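Local coordinates for glycine cleavage system transcriptional repressor, putative (Vibrio cholerae, PDB 1U8S), which probably acts as a transcriptional repressor of the glycine cleavage system and carries two ACT domains in each chain, at residues B[21-26]-B[73-78]; B[37-40]-B[45-48]; B[96-101]-B[160-165]; B[104-109]-B[169-174]. All coordinates share one frame; numbering follows the deposited sequence.

Interaction 1: residues B[21-26]-B[73-78]; sequences NEVVRL and HDLITM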
loop_
_atom_site.group_PDB
_atom_site.type_symbol
_atom_site.label_atom_id
_atom_site.label_comp_id
_atom_site.label_asym_id
_atom_site.label_seq_id
_atom_site.Cartn_x
_atom_site.Cartn_y
_atom_site.Cartn_z
ATOM N N ASN B 21 15.432 1.739 4.225
ATOM C CA ASN B 21 16.613 0.902 4.044
ATOM C C ASN B 21 16.716 -0.067 5.209
ATOM O O ASN B 21 16.748 -1.280 5.028
ATOM C CB ASN B 21 17.886 1.753 4.005
ATOM C CG ASN B 21 18.268 2.176 2.601
ATOM O OD1 ASN B 21 18.804 3.268 2.395
ATOM N ND2 ASN B 21 18.014 1.307 1.627
ATOM N N GLU B 22 16.760 0.490 6.411
ATOM C CA GLU B 22 16.883 -0.297 7.628
ATOM C C GLU B 22 15.789 -1.342 7.754
ATOM O O GLU B 22 16.038 -2.457 8.214
ATOM C CB GLU B 22 16.860 0.636 8.837
ATOM C CG GLU B 22 17.899 1.743 8.747
ATOM C CD GLU B 22 17.581 2.924 9.646
ATOM O OE1 GLU B 22 18.245 3.973 9.503
ATOM O OE2 GLU B 22 16.670 2.800 10.494
ATOM N N VAL B 23 14.577 -0.991 7.340
ATOM C CA VAL B 23 13.469 -1.929 7.429
ATOM C C VAL B 23 13.709 -3.174 6.594
ATOM O O VAL B 23 13.666 -4.289 7.113
ATOM C CB VAL B 23 12.154 -1.285 6.994
ATOM C CG1 VAL B 23 11.030 -2.301 7.090
ATOM C CG2 VAL B 23 11.853 -0.089 7.880
ATOM N N VAL B 24 13.967 -3.002 5.304
ATOM C CA VAL B 24 14.207 -4.163 4.451
ATOM C C VAL B 24 15.548 -4.779 4.816
ATOM O O VAL B 24 15.795 -5.963 4.579
ATOM C CB VAL B 24 14.229 -3.791 2.942
ATOM C CG1 VAL B 24 12.971 -3.032 2.577
ATOM C CG2 VAL B 24 15.470 -2.982 2.616
ATOM N N ARG B 25 16.410 -3.953 5.396
ATOM C CA ARG B 25 17.743 -4.372 5.804
ATOM C C ARG B 25 17.617 -5.361 6.950
ATOM O O ARG B 25 18.178 -6.455 6.917
ATOM C CB ARG B 25 18.547 -3.140 6.239
ATOM C CG ARG B 25 19.964 -3.412 6.701
ATOM C CD ARG B 25 20.687 -2.106 7.024
ATOM N NE ARG B 25 21.911 -2.352 7.777
ATOM C CZ ARG B 25 21.939 -2.924 8.977
ATOM N NH1 ARG B 25 20.809 -3.305 9.562
ATOM N NH2 ARG B 25 23.097 -3.122 9.596
ATOM N N LEU B 26 16.857 -4.958 7.956
ATOM C CA LEU B 26 16.629 -5.771 9.136
ATOM C C LEU B 26 15.908 -7.061 8.757
ATOM O O LEU B 26 16.243 -8.141 9.248
ATOM C CB LEU B 26 15.805 -4.966 10.148
ATOM C CG LEU B 26 15.620 -5.506 11.566
ATOM C CD1 LEU B 26 15.290 -4.349 12.499
ATOM C CD2 LEU B 26 14.526 -6.561 11.587
ATOM N N HIS B 73 14.111 5.336 16.152
ATOM C CA HIS B 73 13.733 6.127 14.986
ATOM C C HIS B 73 12.327 6.706 15.121
ATOM O O HIS B 73 11.780 7.254 14.166
ATOM C CB HIS B 73 13.828 5.270 13.718
ATOM C CG HIS B 73 15.218 4.794 13.419
ATOM N ND1 HIS B 73 15.840 3.808 14.153
ATOM C CD2 HIS B 73 16.121 5.204 12.495
ATOM C CE1 HIS B 73 17.069 3.630 13.695
ATOM N NE2 HIS B 73 17.264 4.466 12.691
ATOM N N ASP B 74 11.750 6.591 16.313
ATOM C CA ASP B 74 10.406 7.101 16.563
ATOM C C ASP B 74 9.409 6.452 15.606
ATOM O O ASP B 74 8.328 6.986 15.342
ATOM C CB ASP B 74 10.383 8.627 16.409
ATOM C CG ASP B 74 10.535 9.350 17.743
ATOM O OD1 ASP B 74 9.589 9.285 18.564
ATOM O OD2 ASP B 74 11.596 9.976 17.973
ATOM N N LEU B 75 9.793 5.285 15.102
ATOM C CA LEU B 75 8.985 4.508 14.179
ATOM C C LEU B 75 7.916 3.766 14.989
ATOM O O LEU B 75 8.119 3.474 16.163
ATOM C CB LEU B 75 9.903 3.524 13.463
ATOM C CG LEU B 75 9.501 2.854 12.156
ATOM C CD1 LEU B 75 10.684 2.035 11.659
ATOM C CD2 LEU B 75 8.287 1.971 12.362
ATOM N N ILE B 76 6.774 3.475 14.379
ATOM C CA ILE B 76 5.709 2.759 15.081
ATOM C C ILE B 76 5.473 1.441 14.366
ATOM O O ILE B 76 5.173 1.436 13.177
ATOM C CB ILE B 76 4.386 3.534 15.057
ATOM C CG1 ILE B 76 4.632 5.013 15.335
ATOM C CG2 ILE B 76 3.445 2.979 16.113
ATOM C CD1 ILE B 76 3.375 5.864 15.211
ATOM N N THR B 77 5.589 0.325 15.073
ATOM C CA THR B 77 5.388 -0.966 14.429
ATOM C C THR B 77 4.178 -1.755 14.904
ATOM O O THR B 77 3.613 -1.503 15.967
ATOM C CB THR B 77 6.615 -1.855 14.581
ATOM O OG1 THR B 77 6.749 -2.250 15.953
ATOM C CG2 THR B 77 7.856 -1.102 14.140
ATOM N N MET B 78 3.801 -2.731 14.091
ATOM C CA MET B 78 2.661 -3.579 14.362
ATOM C C MET B 78 2.889 -4.829 13.518
ATOM O O MET B 78 3.121 -4.724 12.317
ATOM C CB MET B 78 1.397 -2.836 13.922
ATOM C CG MET B 78 0.092 -3.389 14.436
ATOM S SD MET B 78 -1.237 -2.150 14.257
ATOM C CE MET B 78 -1.705 -2.366 12.502
#
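Glu22, on helix 19-28, and His73, in the loop leading into strand 76-82, reach for each other from opposite directions. The glutamate chain runs out extended beyond CG and sets OE2 over one face of the imidazole, the carboxylate and ring planes 65° apart. Glu22 OE2 lies 2.8 Å from His73 NE2, yet this is not a hydrogen bond, because the oxygen sits above the ring and the angle is poor. Each group has its polar partner elsewhere: Glu22 OE1 forms a salt bridge with Arg16, and His73 ND1 is hydrogen-bonded to the backbone oxygen of Leu69, which helps fix the tilt of the ring beneath the acid. The nearby negative charge might favour a protonated imidazole, though Arg16 would partly offset it. Both residues remain partly exposed, and this is the polar, solvent-facing half of the contact. The other half is buried and apolar. There Val23 CG2 meets Leu75 CD1 at 4.5 Å, a light touch across the pair itself, but one enclosed by further side chains. Leu75 has CG nearly opposite its own backbone N (chi1 -161°) and also packs on Ala11 and Ile19, while Val23 presses on Leu48 of the sheet. The two segments bury just 118 Å² between them, and Glu22 CA and His73 CA, like Val23 CA and Leu75 CA, stay 10.3 Å apart. Helices 19-28 and 56-71, packed together on a four-stranded antiparallel sheet of order 2-3-1-4, make the ferredoxin-like βαββαβ architecture of an ACT domain.

Interaction 2: residues B[37-40]-B[45-48]; sequences SRIA and EFTL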
loop_
_atom_site.group_PDB
_atom_site.type_symbol
_atom_site.label_atom_id
_atom_site.label_comp_id
_atom_site.label_asym_id
_atom_site.label_seq_id
_atom_site.Cartn_x
_atom_site.Cartn_y
_atom_site.Cartn_z
ATOM N N SER B 37 4.846 -5.945 -0.643
ATOM C CA SER B 37 4.776 -4.800 0.250
ATOM C C SER B 37 4.130 -3.625 -0.441
ATOM O O SER B 37 3.925 -3.638 -1.654
ATOM C CB SER B 37 6.181 -4.381 0.699
ATOM O OG SER B 37 6.956 -3.939 -0.399
ATOM N N ARG B 38 3.810 -2.609 0.349
ATOM C CA ARG B 38 3.218 -1.383 -0.159
ATOM C C ARG B 38 3.885 -0.250 0.605
ATOM O O ARG B 38 3.964 -0.257 1.847
ATOM C CB ARG B 38 1.716 -1.353 0.081
ATOM C CG ARG B 38 0.960 -2.446 -0.640
ATOM C CD ARG B 38 0.849 -2.190 -2.125
ATOM N NE ARG B 38 -0.106 -3.124 -2.697
ATOM C CZ ARG B 38 0.166 -4.398 -2.955
ATOM N NH1 ARG B 38 1.386 -4.884 -2.710
ATOM N NH2 ARG B 38 -0.792 -5.198 -3.406
ATOM N N ILE B 39 4.380 0.715 -0.157
ATOM C CA ILE B 39 5.054 1.857 0.410
ATOM C C ILE B 39 4.336 3.115 -0.037
ATOM O O ILE B 39 4.087 3.328 -1.224
ATOM C CB ILE B 39 6.521 1.886 -0.052
ATOM C CG1 ILE B 39 7.198 0.561 0.318
ATOM C CG2 ILE B 39 7.240 3.077 0.555
ATOM C CD1 ILE B 39 8.581 0.378 -0.274
ATOM N N ALA B 40 3.995 3.951 0.925
ATOM C CA ALA B 40 3.302 5.188 0.618
ATOM C C ALA B 40 3.848 6.294 1.492
ATOM O O ALA B 40 4.200 6.070 2.647
ATOM C CB ALA B 40 1.793 5.030 0.856
ATOM N N GLU B 45 4.940 11.479 6.606
ATOM C CA GLU B 45 5.175 10.108 7.055
ATOM C C GLU B 45 5.534 9.044 6.017
ATOM O O GLU B 45 5.151 9.108 4.844
ATOM C CB GLU B 45 3.953 9.602 7.830
ATOM C CG GLU B 45 3.388 10.591 8.817
ATOM C CD GLU B 45 4.413 11.045 9.835
ATOM O OE1 GLU B 45 4.438 12.255 10.131
ATOM O OE2 GLU B 45 5.182 10.196 10.339
ATOM N N PHE B 46 6.265 8.046 6.493
ATOM C CA PHE B 46 6.676 6.904 5.692
ATOM C C PHE B 46 5.737 5.792 6.170
ATOM O O PHE B 46 5.731 5.456 7.354
ATOM C CB PHE B 46 8.148 6.569 6.005
ATOM C CG PHE B 46 8.554 5.158 5.659
ATOM C CD1 PHE B 46 8.921 4.815 4.362
ATOM C CD2 PHE B 46 8.576 4.165 6.642
ATOM C CE1 PHE B 46 9.309 3.498 4.045
ATOM C CE2 PHE B 46 8.959 2.849 6.337
ATOM C CZ PHE B 46 9.325 2.520 5.036
ATOM N N THR B 47 4.917 5.251 5.274
ATOM C CA THR B 47 3.999 4.182 5.666
ATOM C C THR B 47 4.301 2.932 4.862
ATOM O O THR B 47 4.472 2.992 3.636
ATOM C CB THR B 47 2.502 4.576 5.467
ATOM O OG1 THR B 47 2.244 4.814 4.084
ATOM C CG2 THR B 47 2.176 5.831 6.237
ATOM N N LEU B 48 4.339 1.800 5.558
ATOM C CA LEU B 48 4.659 0.515 4.947
ATOM C C LEU B 48 3.795 -0.698 5.348
ATOM O O LEU B 48 3.567 -0.953 6.532
ATOM C CB LEU B 48 6.113 0.197 5.263
ATOM C CG LEU B 48 6.562 -1.230 5.037
ATOM C CD1 LEU B 48 7.043 -1.368 3.621
ATOM C CD2 LEU B 48 7.686 -1.563 6.001
#
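A chi1 of 63° puts Thr47 OG1 between its own backbone N and carbonyl carbon, from where it leans across to the neighbouring strand and donates to Ala40 O at 2.7 Å. The hydroxyl comes from well above the carbonyl plane. Thr47 N donates to the same oxygen almost head-on, with a C=O...N angle of 174° and an N to O distance of 2.8 Å, so Ala40 O is gripped by two donors from one residue. In return Ala40 N donates to Thr47 O at 2.9 Å, which completes the hydrogen-bonded pair. Segments 37-40 and 45-48 run antiparallel in the arms of a β hairpin, strands 33-42 and 45-54, the second and third strands of the ACT fold. Next along, Ile39 and Leu48 form the non-hydrogen-bonded pair, and their side chains leave the opposite face from those of Ala40 and Thr47. They lie side by side, pointing the same way. Leu48, turned at chi2 (89°), swings CD1 towards its neighbour, to 3.8 Å from Ile39 CG1. Beside them the Phe46 ring offers CE1 to Ile39 CG2 at 4.1 Å, and this apolar face is covered by Cys20 and Val23 of helix 19-28. On the other face Thr47 packs against Leu49 of the second subunit, while Glu45 reaches Lys80 and Thr82 of that same subunit through a salt bridge and a hydrogen bond.

Interaction 3: residues B[96-101]-B[160-165]; sequences VYVESD and EEFDAL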
loop_
_atom_site.group_PDB
_atom_site.type_symbol
_atom_site.label_atom_id
_atom_site.label_comp_id
_atom_site.label_asym_id
_atom_site.label_seq_id
_atom_site.Cartn_x
_atom_site.Cartn_y
_atom_site.Cartn_z
ATOM N N VAL B 96 -11.651 3.359 -10.746
ATOM C CA VAL B 96 -13.002 3.896 -10.750
ATOM C C VAL B 96 -13.004 5.312 -10.204
ATOM O O VAL B 96 -12.210 5.649 -9.323
ATOM C CB VAL B 96 -13.948 3.032 -9.891
ATOM C CG1 VAL B 96 -15.214 3.797 -9.585
ATOM C CG2 VAL B 96 -14.280 1.755 -10.624
ATOM N N TYR B 97 -13.893 6.140 -10.739
ATOM C CA TYR B 97 -14.010 7.513 -10.285
ATOM C C TYR B 97 -15.482 7.883 -10.209
ATOM O O TYR B 97 -16.176 7.944 -11.222
ATOM C CB TYR B 97 -13.287 8.469 -11.229
ATOM C CG TYR B 97 -12.881 9.727 -10.516
ATOM C CD1 TYR B 97 -11.849 9.702 -9.579
ATOM C CD2 TYR B 97 -13.567 10.929 -10.711
ATOM C CE1 TYR B 97 -11.502 10.843 -8.841
ATOM C CE2 TYR B 97 -13.231 12.081 -9.977
ATOM C CZ TYR B 97 -12.194 12.025 -9.044
ATOM O OH TYR B 97 -11.836 13.133 -8.316
ATOM N N VAL B 98 -15.954 8.129 -8.997
ATOM C CA VAL B 98 -17.346 8.465 -8.793
ATOM C C VAL B 98 -17.474 9.868 -8.247
ATOM O O VAL B 98 -16.708 10.263 -7.380
ATOM C CB VAL B 98 -18.003 7.466 -7.804
ATOM C CG1 VAL B 98 -19.429 7.902 -7.468
ATOM C CG2 VAL B 98 -17.998 6.067 -8.410
ATOM N N GLU B 99 -18.442 10.619 -8.755
ATOM C CA GLU B 99 -18.673 11.983 -8.290
ATOM C C GLU B 99 -20.142 12.156 -7.933
ATOM O O GLU B 99 -21.015 11.740 -8.688
ATOM C CB GLU B 99 -18.283 12.990 -9.369
ATOM C CG GLU B 99 -16.792 13.060 -9.649
ATOM C CD GLU B 99 -16.469 13.862 -10.896
ATOM O OE1 GLU B 99 -15.275 14.161 -11.119
ATOM O OE2 GLU B 99 -17.410 14.185 -11.655
ATOM N N SER B 100 -20.405 12.767 -6.780
ATOM C CA SER B 100 -21.760 12.999 -6.320
ATOM C C SER B 100 -21.843 14.313 -5.572
ATOM O O SER B 100 -20.828 14.943 -5.302
ATOM C CB SER B 100 -22.207 11.873 -5.392
ATOM O OG SER B 100 -23.500 12.141 -4.867
ATOM N N ASP B 101 -23.056 14.732 -5.239
ATOM C CA ASP B 101 -23.226 15.963 -4.489
ATOM C C ASP B 101 -23.538 15.570 -3.053
ATOM O O ASP B 101 -23.368 16.363 -2.136
ATOM C CB ASP B 101 -24.375 16.787 -5.054
ATOM C CG ASP B 101 -25.701 16.071 -4.947
ATOM O OD1 ASP B 101 -25.872 15.034 -5.624
ATOM O OD2 ASP B 101 -26.563 16.549 -4.181
ATOM N N GLU B 160 -20.503 -2.847 -17.107
ATOM C CA GLU B 160 -21.940 -2.673 -17.194
ATOM C C GLU B 160 -22.540 -2.646 -15.796
ATOM O O GLU B 160 -23.339 -1.775 -15.476
ATOM C CB GLU B 160 -22.554 -3.785 -18.058
ATOM C CG GLU B 160 -22.506 -3.458 -19.554
ATOM C CD GLU B 160 -22.871 -4.630 -20.450
ATOM O OE1 GLU B 160 -23.173 -4.391 -21.642
ATOM O OE2 GLU B 160 -22.844 -5.789 -19.973
ATOM N N GLU B 161 -22.140 -3.584 -14.950
ATOM C CA GLU B 161 -22.654 -3.619 -13.588
ATOM C C GLU B 161 -22.295 -2.333 -12.837
ATOM O O GLU B 161 -23.082 -1.834 -12.034
ATOM C CB GLU B 161 -22.103 -4.848 -12.865
ATOM C CG GLU B 161 -22.288 -6.119 -13.681
ATOM C CD GLU B 161 -21.972 -7.373 -12.905
ATOM O OE1 GLU B 161 -20.983 -7.359 -12.140
ATOM O OE2 GLU B 161 -22.703 -8.374 -13.077
ATOM N N PHE B 162 -21.110 -1.795 -13.112
ATOM C CA PHE B 162 -20.659 -0.560 -12.478
ATOM C C PHE B 162 -21.506 0.622 -12.934
ATOM O O PHE B 162 -21.749 1.550 -12.156
ATOM C CB PHE B 162 -19.198 -0.284 -12.827
ATOM C CG PHE B 162 -18.733 1.085 -12.425
ATOM C CD1 PHE B 162 -18.435 1.372 -11.092
ATOM C CD2 PHE B 162 -18.644 2.110 -13.370
ATOM C CE1 PHE B 162 -18.059 2.667 -10.706
ATOM C CE2 PHE B 162 -18.270 3.408 -12.997
ATOM C CZ PHE B 162 -17.978 3.686 -11.663
ATOM N N ASP B 163 -21.926 0.597 -14.204
ATOM C CA ASP B 163 -22.763 1.657 -14.767
ATOM C C ASP B 163 -24.171 1.586 -14.185
ATOM O O ASP B 163 -24.789 2.621 -13.902
ATOM C CB ASP B 163 -22.840 1.553 -16.294
ATOM C CG ASP B 163 -21.542 1.949 -16.976
ATOM O OD1 ASP B 163 -20.789 2.764 -16.392
ATOM O OD2 ASP B 163 -21.284 1.462 -18.105
ATOM N N ALA B 164 -24.677 0.363 -14.026
ATOM C CA ALA B 164 -26.007 0.144 -13.448
ATOM C C ALA B 164 -26.034 0.693 -12.020
ATOM O O ALA B 164 -26.967 1.403 -11.642
ATOM C CB ALA B 164 -26.335 -1.335 -13.430
ATOM N N LEU B 165 -25.014 0.362 -11.229
ATOM C CA LEU B 165 -24.953 0.844 -9.863
ATOM C C LEU B 165 -25.003 2.373 -9.900
ATOM O O LEU B 165 -25.834 2.996 -9.218
ATOM C CB LEU B 165 -23.668 0.365 -9.196
ATOM C CG LEU B 165 -23.467 0.753 -7.726
ATOM C CD1 LEU B 165 -24.664 0.306 -6.894
ATOM C CD2 LEU B 165 -22.180 0.109 -7.210
#
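Phe162, on helix 155-168, drives its ring tip into the valines of strand 92-100. Its CG lies opposite the backbone N (chi1 169°), which sends the ring off the helix towards the sheet with CZ foremost, and a chi2 of 77° presents the CE1 side to Val96. Val96 approaches from the opposite direction. Its chi1 of 164° spreads both methyls around the leading corner of the ring: Val96 CG1 is 3.3 Å from Phe162 CE1, a tight fit, and Val96 CG2 is 3.9 Å from the same Phe162 CE1. CG1 comes in obliquely. Two residues on, Val98 slides past the phenylalanine and brings CG2 to the ring edge, 4.0 Å from Phe162 CZ, near the ring plane. Both valines point at the helix, while Tyr97 between them turns away, its hydroxyl hydrogen-bonded to His142. Phe114 and Phe110 of helix 107-116 and Leu175 of strand 172-179 add to this buried layer between helices and sheet in the second ACT domain. No hydrogen bond crosses between the two segments: the contact between them is apolar packing, consistent with cohesion through the burial of hydrocarbon.

Interaction 4: residues B[104-109]-B[169-174]; sequences LGLTEK and LDVQGS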
loop_
_atom_site.group_PDB
_atom_site.type_symbol
_atom_site.label_atom_id
_atom_site.label_comp_id
_atom_site.label_asym_id
_atom_site.label_seq_id
_atom_site.Cartn_x
_atom_site.Cartn_y
_atom_site.Cartn_z
ATOM N N LEU B 104 -23.508 10.940 1.748
ATOM C CA LEU B 104 -24.167 10.000 2.651
ATOM C C LEU B 104 -24.078 8.502 2.298
ATOM O O LEU B 104 -24.771 8.018 1.403
ATOM C CB LEU B 104 -25.638 10.399 2.801
ATOM C CG LEU B 104 -26.411 9.900 4.027
ATOM C CD1 LEU B 104 -25.768 10.447 5.301
ATOM C CD2 LEU B 104 -27.868 10.348 3.926
ATOM N N GLY B 105 -23.219 7.786 3.022
ATOM C CA GLY B 105 -23.046 6.350 2.844
ATOM C C GLY B 105 -22.767 5.826 1.451
ATOM O O GLY B 105 -22.974 4.646 1.177
ATOM N N LEU B 106 -22.270 6.704 0.587
ATOM C CA LEU B 106 -21.964 6.380 -0.799
ATOM C C LEU B 106 -20.694 5.551 -1.018
ATOM O O LEU B 106 -20.699 4.597 -1.808
ATOM C CB LEU B 106 -21.856 7.678 -1.598
ATOM C CG LEU B 106 -21.844 7.560 -3.120
ATOM C CD1 LEU B 106 -23.218 7.104 -3.591
ATOM C CD2 LEU B 106 -21.479 8.906 -3.733
ATOM N N THR B 107 -19.608 5.910 -0.337
ATOM C CA THR B 107 -18.355 5.192 -0.510
ATOM C C THR B 107 -18.474 3.697 -0.238
ATOM O O THR B 107 -18.000 2.888 -1.031
ATOM C CB THR B 107 -17.223 5.769 0.377
ATOM O OG1 THR B 107 -16.982 7.136 0.025
ATOM C CG2 THR B 107 -15.932 4.980 0.162
ATOM N N GLU B 108 -19.108 3.319 0.868
ATOM C CA GLU B 108 -19.241 1.902 1.208
ATOM C C GLU B 108 -20.118 1.123 0.226
ATOM O O GLU B 108 -20.101 -0.110 0.206
ATOM C CB GLU B 108 -19.764 1.745 2.639
ATOM C CG GLU B 108 -20.957 2.617 2.953
ATOM C CD GLU B 108 -20.605 3.792 3.851
ATOM O OE1 GLU B 108 -19.698 4.578 3.485
ATOM O OE2 GLU B 108 -21.245 3.926 4.922
ATOM N N LYS B 109 -20.883 1.847 -0.584
ATOM C CA LYS B 109 -21.731 1.232 -1.605
ATOM C C LYS B 109 -20.789 0.712 -2.686
ATOM O O LYS B 109 -20.962 -0.379 -3.222
ATOM C CB LYS B 109 -22.672 2.280 -2.207
ATOM C CG LYS B 109 -23.803 2.701 -1.286
ATOM C CD LYS B 109 -25.092 1.968 -1.633
ATOM C CE LYS B 109 -26.092 2.046 -0.502
ATOM N NZ LYS B 109 -26.074 3.407 0.086
ATOM N N LEU B 169 -27.715 4.714 -8.133
ATOM C CA LEU B 169 -27.409 5.671 -7.075
ATOM C C LEU B 169 -27.356 7.109 -7.586
ATOM O O LEU B 169 -27.023 8.030 -6.835
ATOM C CB LEU B 169 -26.084 5.301 -6.399
ATOM C CG LEU B 169 -26.012 3.884 -5.821
ATOM C CD1 LEU B 169 -24.593 3.550 -5.413
ATOM C CD2 LEU B 169 -26.966 3.771 -4.646
ATOM N N ASP B 170 -27.690 7.283 -8.865
ATOM C CA ASP B 170 -27.725 8.594 -9.497
ATOM C C ASP B 170 -26.455 9.428 -9.355
ATOM O O ASP B 170 -26.521 10.602 -8.974
ATOM C CB ASP B 170 -28.906 9.389 -8.944
ATOM C CG ASP B 170 -29.062 10.734 -9.611
ATOM O OD1 ASP B 170 -28.985 10.786 -10.856
ATOM O OD2 ASP B 170 -29.276 11.731 -8.888
ATOM N N VAL B 171 -25.302 8.835 -9.656
ATOM C CA VAL B 171 -24.029 9.555 -9.567
ATOM C C VAL B 171 -23.243 9.377 -10.859
ATOM O O VAL B 171 -23.545 8.490 -11.664
ATOM C CB VAL B 171 -23.146 9.032 -8.408
ATOM C CG1 VAL B 171 -23.908 9.066 -7.114
ATOM C CG2 VAL B 171 -22.675 7.609 -8.707
ATOM N N GLN B 172 -22.233 10.219 -11.049
ATOM C CA GLN B 172 -21.389 10.148 -12.238
ATOM C C GLN B 172 -20.178 9.280 -11.957
ATOM O O GLN B 172 -19.392 9.560 -11.046
ATOM C CB GLN B 172 -20.908 11.536 -12.648
ATOM C CG GLN B 172 -22.005 12.506 -13.044
ATOM C CD GLN B 172 -21.449 13.865 -13.436
ATOM O OE1 GLN B 172 -20.919 14.605 -12.594
ATOM N NE2 GLN B 172 -21.548 14.194 -14.726
ATOM N N GLY B 173 -20.023 8.227 -12.742
ATOM C CA GLY B 173 -18.895 7.351 -12.544
ATOM C C GLY B 173 -18.290 6.896 -13.850
ATOM O O GLY B 173 -18.986 6.696 -14.843
ATOM N N SER B 174 -16.975 6.759 -13.846
ATOM C CA SER B 174 -16.244 6.291 -15.003
ATOM C C SER B 174 -15.407 5.096 -14.572
ATOM O O SER B 174 -15.092 4.928 -13.395
ATOM C CB SER B 174 -15.351 7.400 -15.568
ATOM O OG SER B 174 -14.667 8.092 -14.542
#
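Around Leu106 and Leu169 the backbones pass 8.3 Å apart, Leu106 CA to Leu169 CA, as the first segment leads into a helix and the second comes out of one. On the first segment Gly105 takes a positive phi, and Lys109 N then bonds back to Leu106 O at 3.0 Å. On the second, helix 155-168 ends in a Schellman motif: Asp170 turns to a positive phi of 53°, and the chain straightens into strand 172-179. Contact is thus made between the region leading into helix 107-116 and the turn that joins the other helix to the last strand, both belonging to the second domain's ACT fold. Leu106 has its CG opposite the backbone N, which carries its end in towards the turn. There both its methyls touch one methyl of Val171, Leu106 CD1 lying 4.1 Å and CD2 4.2 Å from Val171 CG1, and the two side chains slide past each other in opposite directions. Leu106 CD1 also meets Leu169 CD1 at 4.2 Å. Nearer the surface, Lys109 crosses Leu169 at a slant. Its chain bends at chi2 (-99°) and lies over the leucine: Lys109 CB is 3.9 Å from Leu169 CD1, and Lys109 CD is 4.0 Å from Leu169 CD2. The hydrocarbon part of the exposed lysine covers part of the leucine. Leu106 and Val171 both rest on Ser100 of the neighbouring strand.

From the N terminus, interaction 1 closes a loop of 46 residues that brings helix 19-28 to the entrance of the domain's last strand. Nested inside it, interaction 2 closes the short hairpin of strands 33-42 and 45-54; the two touch where Val23 CG1 meets Leu48 CD2 at 3.6 Å. Both belong to the first ACT domain. In the second, interaction 3 closes 58 residues, joining strand 92-100 to helix 155-168, and interaction 4 closes 59, joining the approach to helix 107-116 with the turn before strand 172-179. These two cross, their segments alternating, and share one sheet, probably through a Glu99 N to Gln172 O hydrogen bond. The centres of interactions 1 and 3 lie about 39 Å apart.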